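Local coordinates for rhamnose ABC transporter, periplasmic rhamnose-binding protein (PDB 4KVF) that probably binds a carbohydrate, likely rhamnose, outside the cell membrane and hands it to an ABC transporter for uptake, at residues A[218-223]-A[242-247]; A[238-243]-A[253-258]; A[154-159]-A[228-233]. All coordinates share one frame; numbering follows the deposited sequence.

Interaction 1: A[218-223]-A[242-247]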
loop_
_atom_site.group_PDB
_atom_site.type_symbol
_atom_site.label_atom_id
_atom_site.label_comp_id
_atom_site.label_asym_id
_atom_site.label_seq_id
_atom_site.Cartn_x
_atom_site.Cartn_y
_atom_site.Cartn_z
ATOM N N GLY A 218 12.710 24.427 -4.720
ATOM C CA GLY A 218 13.921 24.370 -5.516
ATOM C C GLY A 218 13.678 23.862 -6.924
ATOM O O GLY A 218 14.274 24.357 -7.881
ATOM N N LEU A 219 12.804 22.870 -7.058
ATOM C CA LEU A 219 12.502 22.313 -8.378
ATOM C C LEU A 219 11.860 23.363 -9.268
ATOM O O LEU A 219 12.228 23.528 -10.437
ATOM C CB LEU A 219 11.580 21.088 -8.267
ATOM C CG LEU A 219 12.210 19.784 -7.766
ATOM C CD1 LEU A 219 11.139 18.723 -7.510
ATOM C CD2 LEU A 219 13.240 19.277 -8.769
ATOM N N LEU A 220 10.911 24.095 -8.704
ATOM C CA LEU A 220 10.165 25.075 -9.482
ATOM C C LEU A 220 11.001 26.274 -9.906
ATOM O O LEU A 220 10.757 26.873 -10.960
ATOM C CB LEU A 220 8.928 25.521 -8.708
ATOM C CG LEU A 220 7.888 24.401 -8.702
ATOM C CD1 LEU A 220 6.758 24.689 -7.729
ATOM C CD2 LEU A 220 7.350 24.242 -10.110
ATOM N N GLN A 221 11.982 26.632 -9.085
ATOM C CA GLN A 221 12.874 27.739 -9.419
ATOM C C GLN A 221 13.899 27.308 -10.463
ATOM O O GLN A 221 14.272 28.089 -11.338
ATOM C CB GLN A 221 13.572 28.282 -8.165
ATOM C CG GLN A 221 12.651 29.048 -7.224
ATOM C CD GLN A 221 13.362 29.546 -5.974
ATOM O OE1 GLN A 221 14.592 29.519 -5.891
ATOM N NE2 GLN A 221 12.586 30.002 -4.991
ATOM N N SER A 222 14.332 26.055 -10.378
ATOM C CA SER A 222 15.366 25.543 -11.268
ATOM C C SER A 222 14.834 25.164 -12.651
ATOM O O SER A 222 15.547 25.282 -13.642
ATOM C CB SER A 222 16.063 24.350 -10.624
ATOM O OG SER A 222 16.456 24.678 -9.306
ATOM N N TYR A 223 13.583 24.720 -12.714
ATOM C CA TYR A 223 12.975 24.312 -13.983
ATOM C C TYR A 223 11.708 25.119 -14.303
ATOM O O TYR A 223 10.597 24.674 -14.029
ATOM C CB TYR A 223 12.703 22.793 -13.982
ATOM C CG TYR A 223 13.980 22.000 -13.799
ATOM C CD1 TYR A 223 14.769 21.662 -14.892
ATOM C CD2 TYR A 223 14.431 21.643 -12.532
ATOM C CE1 TYR A 223 15.954 20.957 -14.732
ATOM C CE2 TYR A 223 15.618 20.936 -12.364
ATOM C CZ TYR A 223 16.374 20.605 -13.473
ATOM O OH TYR A 223 17.549 19.913 -13.332
ATOM N N ARG A 242 1.599 22.098 -0.336
ATOM C CA ARG A 242 1.547 23.244 0.559
ATOM C C ARG A 242 2.362 24.400 -0.007
ATOM O O ARG A 242 1.957 25.554 0.091
ATOM C CB ARG A 242 2.024 22.886 1.969
ATOM C CG ARG A 242 1.782 23.999 2.984
ATOM C CD ARG A 242 2.121 23.564 4.399
ATOM N NE ARG A 242 3.556 23.391 4.596
ATOM C CZ ARG A 242 4.166 22.214 4.661
ATOM N NH1 ARG A 242 5.477 22.160 4.841
ATOM N NH2 ARG A 242 3.467 21.088 4.546
ATOM N N TYR A 243 3.509 24.093 -0.608
ATOM C CA TYR A 243 4.289 25.148 -1.244
ATOM C C TYR A 243 3.548 25.729 -2.438
ATOM O O TYR A 243 3.389 26.937 -2.546
ATOM C CB TYR A 243 5.667 24.677 -1.708
ATOM C CG TYR A 243 6.321 25.746 -2.550
ATOM C CD1 TYR A 243 6.770 26.916 -1.971
ATOM C CD2 TYR A 243 6.451 25.605 -3.926
ATOM C CE1 TYR A 243 7.348 27.915 -2.730
ATOM C CE2 TYR A 243 7.029 26.607 -4.700
ATOM C CZ TYR A 243 7.478 27.755 -4.094
ATOM O OH TYR A 243 8.059 28.755 -4.847
ATOM N N VAL A 244 3.125 24.863 -3.353
ATOM C CA VAL A 244 2.452 25.322 -4.565
ATOM C C VAL A 244 1.175 26.112 -4.257
ATOM O O VAL A 244 0.909 27.137 -4.886
ATOM C CB VAL A 244 2.195 24.152 -5.543
ATOM C CG1 VAL A 244 1.293 24.583 -6.681
ATOM C CG2 VAL A 244 3.528 23.641 -6.084
ATOM N N SER A 245 0.421 25.664 -3.256
ATOM C CA SER A 245 -0.825 26.320 -2.863
ATOM C C SER A 245 -0.625 27.779 -2.463
ATOM O O SER A 245 -1.484 28.627 -2.717
ATOM C CB SER A 245 -1.486 25.550 -1.718
ATOM O OG SER A 245 -2.760 26.087 -1.407
ATOM N N ALA A 246 0.515 28.078 -1.854
ATOM C CA ALA A 246 0.767 29.425 -1.349
ATOM C C ALA A 246 1.813 30.179 -2.173
ATOM O O ALA A 246 2.415 31.141 -1.695
ATOM C CB ALA A 246 1.178 29.367 0.114
ATOM N N SER A 247 2.015 29.747 -3.415
ATOM C CA SER A 247 3.006 30.362 -4.295
ATOM C C SER A 247 2.369 30.827 -5.598
ATOM O O SER A 247 1.185 30.599 -5.840
ATOM C CB SER A 247 4.105 29.356 -4.633
ATOM O OG SER A 247 3.628 28.432 -5.590
#
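Leu220 reaches across from helix 209-222 to Tyr243 and Val244 of helix 234-245. The two helices lie on one face of the parallel sheet in an alpha/beta domain of the periplasmic binding protein fold. They are consecutive helices, joined through strand 226-231. Leu220 has the most surface buried here, Tyr243 the next most. The backbones stay well apart, with Leu220 CA and Val244 CA 9.2 Å from each other, and side chains fill the distance. One methyl of Leu220, CD1, does all the close touching. It meets the rim of the Tyr243 ring in the ring plane, not over a face. The two side chains pass alongside each other, pointing opposite ways. Tyr243 has CG anti to the backbone N (chi1 171°), which carries the ring toward helix 209-222. Ser247 CB sits over one face of this ring, nearer its rim than its centre. Phe213, from the same helix as Leu220, meets the tyrosine edge-to-face. Val244 stands roughly perpendicular to Leu220 and offers CG2. The contact is wholly apolar and buried. Leu220 CD1 lies 3.6 Å from Tyr243 CE2 and 3.8 Å from Val244 CG2.

Interaction 2: A[238-243]-A[253-258]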
loop_
_atom_site.group_PDB
_atom_site.type_symbol
_atom_site.label_atom_id
_atom_site.label_comp_id
_atom_site.label_asym_id
_atom_site.label_seq_id
_atom_site.Cartn_x
_atom_site.Cartn_y
_atom_site.Cartn_z
ATOM N N ALA A 238 2.439 16.217 0.229
ATOM C CA ALA A 238 1.792 17.207 1.090
ATOM C C ALA A 238 2.610 18.493 1.200
ATOM O O ALA A 238 2.058 19.597 1.228
ATOM C CB ALA A 238 1.526 16.625 2.478
ATOM N N ALA A 239 3.929 18.352 1.273
ATOM C CA ALA A 239 4.797 19.511 1.392
ATOM C C ALA A 239 4.869 20.273 0.073
ATOM O O ALA A 239 4.870 21.500 0.062
ATOM C CB ALA A 239 6.181 19.097 1.838
ATOM N N ALA A 240 4.920 19.542 -1.038
ATOM C CA ALA A 240 4.935 20.195 -2.346
ATOM C C ALA A 240 3.635 20.942 -2.599
ATOM O O ALA A 240 3.643 22.065 -3.094
ATOM C CB ALA A 240 5.195 19.186 -3.456
ATOM N N SER A 241 2.516 20.313 -2.245
ATOM C CA SER A 241 1.208 20.931 -2.409
ATOM C C SER A 241 1.096 22.181 -1.563
ATOM O O SER A 241 0.565 23.208 -2.008
ATOM C CB SER A 241 0.106 19.951 -2.015
ATOM O OG SER A 241 0.213 18.767 -2.778
ATOM N N ARG A 242 1.599 22.098 -0.336
ATOM C CA ARG A 242 1.547 23.244 0.559
ATOM C C ARG A 242 2.362 24.400 -0.007
ATOM O O ARG A 242 1.957 25.554 0.091
ATOM C CB ARG A 242 2.024 22.886 1.969
ATOM C CG ARG A 242 1.782 23.999 2.984
ATOM C CD ARG A 242 2.121 23.564 4.399
ATOM N NE ARG A 242 3.556 23.391 4.596
ATOM C CZ ARG A 242 4.166 22.214 4.661
ATOM N NH1 ARG A 242 5.477 22.160 4.841
ATOM N NH2 ARG A 242 3.467 21.088 4.546
ATOM N N TYR A 243 3.509 24.093 -0.608
ATOM C CA TYR A 243 4.289 25.148 -1.244
ATOM C C TYR A 243 3.548 25.729 -2.438
ATOM O O TYR A 243 3.389 26.937 -2.546
ATOM C CB TYR A 243 5.667 24.677 -1.708
ATOM C CG TYR A 243 6.321 25.746 -2.550
ATOM C CD1 TYR A 243 6.770 26.916 -1.971
ATOM C CD2 TYR A 243 6.451 25.605 -3.926
ATOM C CE1 TYR A 243 7.348 27.915 -2.730
ATOM C CE2 TYR A 243 7.029 26.607 -4.700
ATOM C CZ TYR A 243 7.478 27.755 -4.094
ATOM O OH TYR A 243 8.059 28.755 -4.847
ATOM N N VAL A 253 1.523 24.726 -12.172
ATOM C CA VAL A 253 2.203 23.434 -12.140
ATOM C C VAL A 253 1.307 22.424 -11.428
ATOM O O VAL A 253 0.597 22.773 -10.478
ATOM C CB VAL A 253 3.597 23.524 -11.464
ATOM C CG1 VAL A 253 3.465 23.885 -9.996
ATOM C CG2 VAL A 253 4.361 22.215 -11.618
ATOM N N ALA A 254 1.307 21.185 -11.905
ATOM C CA ALA A 254 0.500 20.146 -11.283
ATOM C C ALA A 254 1.331 19.404 -10.250
ATOM O O ALA A 254 2.546 19.278 -10.395
ATOM C CB ALA A 254 -0.031 19.177 -12.323
ATOM N N ILE A 255 0.669 18.920 -9.205
ATOM C CA ILE A 255 1.317 18.091 -8.200
ATOM C C ILE A 255 0.568 16.772 -8.123
ATOM O O ILE A 255 -0.649 16.771 -7.971
ATOM C CB ILE A 255 1.274 18.760 -6.799
ATOM C CG1 ILE A 255 1.946 20.135 -6.829
ATOM C CG2 ILE A 255 1.927 17.865 -5.757
ATOM C CD1 ILE A 255 3.460 20.070 -6.934
ATOM N N THR A 256 1.279 15.654 -8.257
ATOM C CA THR A 256 0.661 14.344 -8.053
ATOM C C THR A 256 1.631 13.435 -7.290
ATOM O O THR A 256 2.666 13.900 -6.830
ATOM C CB THR A 256 0.196 13.704 -9.380
ATOM O OG1 THR A 256 -0.560 12.518 -9.101
ATOM C CG2 THR A 256 1.384 13.357 -10.270
ATOM N N GLY A 257 1.299 12.160 -7.127
ATOM C CA GLY A 257 2.125 11.292 -6.312
ATOM C C GLY A 257 1.313 10.384 -5.407
ATOM O O GLY A 257 0.180 10.027 -5.730
ATOM N N LEU A 258 1.893 10.010 -4.272
ATOM C CA LEU A 258 1.236 9.094 -3.348
ATOM C C LEU A 258 0.944 9.842 -2.064
ATOM O O LEU A 258 1.859 10.326 -1.401
ATOM C CB LEU A 258 2.136 7.899 -3.060
ATOM C CG LEU A 258 2.506 7.089 -4.298
ATOM C CD1 LEU A 258 3.551 6.057 -3.919
ATOM C CD2 LEU A 258 1.270 6.426 -4.917
#
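Ile255 of strand 254-257 packs against Ala240 and Ser241 of helix 234-245. Strand 226-231, this helix and strand 254-257 form a beta-alpha-beta unit, and the contact joins the helix to the second strand of that unit. Strand 254-257 lies beside strand 226-231 in the parallel sheet.

The tight part is small. Ile255 points toward the helix and divides its branches between two consecutive residues. Ile255 CD1 meets Ala240 CB at 4.0 Å. Ile255 CG2 lies 3.6 Å from Ser241 OG. The first torsion (chi1 -58°) sends CG2 to Ser241, and the second (chi2 -73°) brings CD1 to Ala240. The small side chains of Ala240 and Ser241 are consistent with the close approach of the backbones: Ser241 CA and Ile255 CA are 6.5 Å apart. Helix 261-269 flanks the serine side, with Met264 and Tyr267 touching Ser241, and Val273 reaches both Ser241 and Ile255.

Away from this point the contact thins out quickly. At one end of the helical segment, Ala238 turns its methyl away from the strand. One residue on from Ser241, Arg242 is partly exposed and forms a salt bridge with Asp209. On the strand, Thr256 points to the other side of the sheet, where it meets Met155 and Leu159 of helix 145-159.

Ser241 OG is buried beside a methyl, but its polar need is met within its own helix by a hydrogen bond with Ile237 O. The serine can therefore present its hydroxyl to Ile255 as a packing surface. Helix and strand are held here by van der Waals contact and by the burial of apolar groups, without polar bonding between them.

Interaction 3: A[154-159]-A[228-233]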
loop_
_atom_site.group_PDB
_atom_site.type_symbol
_atom_site.label_atom_id
_atom_site.label_comp_id
_atom_site.label_asym_id
_atom_site.label_seq_id
_atom_site.Cartn_x
_atom_site.Cartn_y
_atom_site.Cartn_z
ATOM N N LYS A 154 1.127 7.647 -15.675
ATOM C CA LYS A 154 -0.173 7.908 -16.303
ATOM C C LYS A 154 -0.772 9.219 -15.803
ATOM O O LYS A 154 -1.238 10.029 -16.595
ATOM C CB LYS A 154 -1.145 6.753 -16.046
ATOM C CG LYS A 154 -2.522 6.965 -16.659
ATOM C CD LYS A 154 -3.476 5.819 -16.311
ATOM C CE LYS A 154 -4.743 5.865 -17.168
HETATM N N MSE A 155 -0.752 9.432 -14.489
HETATM C CA MSE A 155 -1.257 10.688 -13.928
HETATM C C MSE A 155 -0.406 11.880 -14.368
HETATM O O MSE A 155 -0.940 12.928 -14.736
HETATM C CB MSE A 155 -1.348 10.608 -12.396
HETATM C CG MSE A 155 -2.407 9.608 -11.913
HETATM SE SE MSE A 155 -2.650 9.597 -9.978
HETATM C CE MSE A 155 -0.817 9.178 -9.451
ATOM N N ALA A 156 0.916 11.720 -14.334
ATOM C CA ALA A 156 1.803 12.799 -14.777
ATOM C C ALA A 156 1.532 13.195 -16.229
ATOM O O ALA A 156 1.487 14.376 -16.562
ATOM C CB ALA A 156 3.259 12.409 -14.598
ATOM N N LYS A 157 1.324 12.196 -17.083
ATOM C CA LYS A 157 1.089 12.435 -18.503
ATOM C C LYS A 157 -0.205 13.212 -18.745
ATOM O O LYS A 157 -0.231 14.145 -19.541
ATOM C CB LYS A 157 1.063 11.115 -19.279
ATOM C CG LYS A 157 1.035 11.278 -20.797
ATOM C CD LYS A 157 1.230 9.921 -21.455
ATOM C CE LYS A 157 1.263 9.986 -22.966
ATOM N NZ LYS A 157 1.438 8.605 -23.500
ATOM N N GLU A 158 -1.269 12.818 -18.050
ATOM C CA GLU A 158 -2.547 13.520 -18.143
ATOM C C GLU A 158 -2.398 14.976 -17.701
ATOM O O GLU A 158 -2.804 15.897 -18.410
ATOM C CB GLU A 158 -3.604 12.814 -17.285
ATOM C CG GLU A 158 -3.934 11.396 -17.725
ATOM C CD GLU A 158 -4.734 10.627 -16.684
ATOM O OE1 GLU A 158 -5.375 9.615 -17.052
ATOM O OE2 GLU A 158 -4.712 11.025 -15.497
ATOM N N LEU A 159 -1.803 15.178 -16.529
ATOM C CA LEU A 159 -1.659 16.517 -15.959
ATOM C C LEU A 159 -0.776 17.416 -16.825
ATOM O O LEU A 159 -0.964 18.635 -16.870
ATOM C CB LEU A 159 -1.120 16.426 -14.521
ATOM C CG LEU A 159 -2.076 15.768 -13.513
ATOM C CD1 LEU A 159 -1.333 15.336 -12.249
ATOM C CD2 LEU A 159 -3.212 16.729 -13.173
ATOM N N VAL A 228 4.842 19.101 -14.075
ATOM C CA VAL A 228 4.345 18.249 -13.005
ATOM C C VAL A 228 5.459 17.895 -12.044
ATOM O O VAL A 228 6.554 17.544 -12.470
ATOM C CB VAL A 228 3.765 16.919 -13.553
ATOM C CG1 VAL A 228 3.043 16.158 -12.452
ATOM C CG2 VAL A 228 2.812 17.176 -14.723
ATOM N N ILE A 229 5.176 17.986 -10.748
ATOM C CA ILE A 229 6.025 17.375 -9.742
ATOM C C ILE A 229 5.306 16.117 -9.290
ATOM O O ILE A 229 4.144 16.187 -8.890
ATOM C CB ILE A 229 6.234 18.289 -8.522
ATOM C CG1 ILE A 229 6.946 19.579 -8.942
ATOM C CG2 ILE A 229 7.015 17.549 -7.443
ATOM C CD1 ILE A 229 7.255 20.518 -7.799
ATOM N N VAL A 230 5.989 14.973 -9.363
ATOM C CA VAL A 230 5.438 13.699 -8.913
ATOM C C VAL A 230 6.154 13.330 -7.621
ATOM O O VAL A 230 7.367 13.161 -7.620
ATOM C CB VAL A 230 5.715 12.555 -9.936
ATOM C CG1 VAL A 230 5.120 11.234 -9.456
ATOM C CG2 VAL A 230 5.180 12.912 -11.322
ATOM N N SER A 231 5.423 13.222 -6.518
ATOM C CA SER A 231 6.061 12.910 -5.239
ATOM C C SER A 231 5.492 11.630 -4.659
ATOM O O SER A 231 4.406 11.645 -4.077
ATOM C CB SER A 231 5.873 14.075 -4.261
ATOM O OG SER A 231 6.697 13.917 -3.118
ATOM N N PRO A 232 6.222 10.512 -4.825
ATOM C CA PRO A 232 5.765 9.203 -4.351
ATOM C C PRO A 232 6.095 9.015 -2.875
ATOM O O PRO A 232 6.757 8.055 -2.486
ATOM C CB PRO A 232 6.558 8.228 -5.222
ATOM C CG PRO A 232 7.860 8.949 -5.472
ATOM C CD PRO A 232 7.471 10.420 -5.607
ATOM N N THR A 233 5.648 9.970 -2.070
ATOM C CA THR A 233 5.799 9.915 -0.619
ATOM C C THR A 233 4.704 10.782 -0.036
ATOM O O THR A 233 4.473 11.883 -0.536
ATOM C CB THR A 233 7.170 10.437 -0.161
ATOM O OG1 THR A 233 7.029 11.128 1.092
ATOM C CG2 THR A 233 7.751 11.405 -1.172
#
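The end of helix 145-159 runs nearly antiparallel to strand 226-231, with the short axes of 154-159 and 228-231 at 163° and 9.0 Å apart at closest approach. Ala156 faces the strand, and Ala156 CA is 6.3 Å from Val228 CA. Two valines, two residues apart and so on the same face of the strand, meet the helix. Val228 has the larger share. Val228 CG2, anti to the carbonyl carbon, lies 3.6 Å from Ala156 O and 4.0 Å from Leu159 CB, against the last turn of the helix. Val228 CG1 is the branch nearer Ala156 CB, at 4.3 Å. Val230 CG2 lies 3.8 Å from Ala156 CB. Leu159 meets Val228 through CB, while the rest of its side chain extends to Ala254 and Thr256 on the neighbouring strand. Met185 of helix 176-189 also packs on Val230. The intervening Ile229 points to the opposite face of the sheet. Two charged ends have other partners: Glu158 forms a salt bridge with Lys275, and Lys157 hydrogen bonds with Glu193 O and Asn194 OD1. Helix and strand thus meet through van der Waals packing, which includes the carbonyl oxygen of Ala156, with no hydrogen bond between the two segments.

All three are mainly buried contacts in one alpha/beta domain, without hydrogen bonds between their segments. Interaction 1 is apolar and joins two helices on one face of the sheet. Interaction 2 joins the second of these helices to strand 254-257 and sets a methyl against a hydroxyl; its helical segment overlaps that of interaction 1. Val244 CG2 links the two, lying 3.7 Å from Ile255 CD1. Interaction 3 lies on the opposite face, with a methyl against a carbonyl oxygen and Leu159 partly exposed. Its strand neighbours that of interaction 2, and probable backbone hydrogen bonds, such as Ser231 N to Thr256 O (2.9 Å), tie them. Only interaction 1 brings in an aromatic ring.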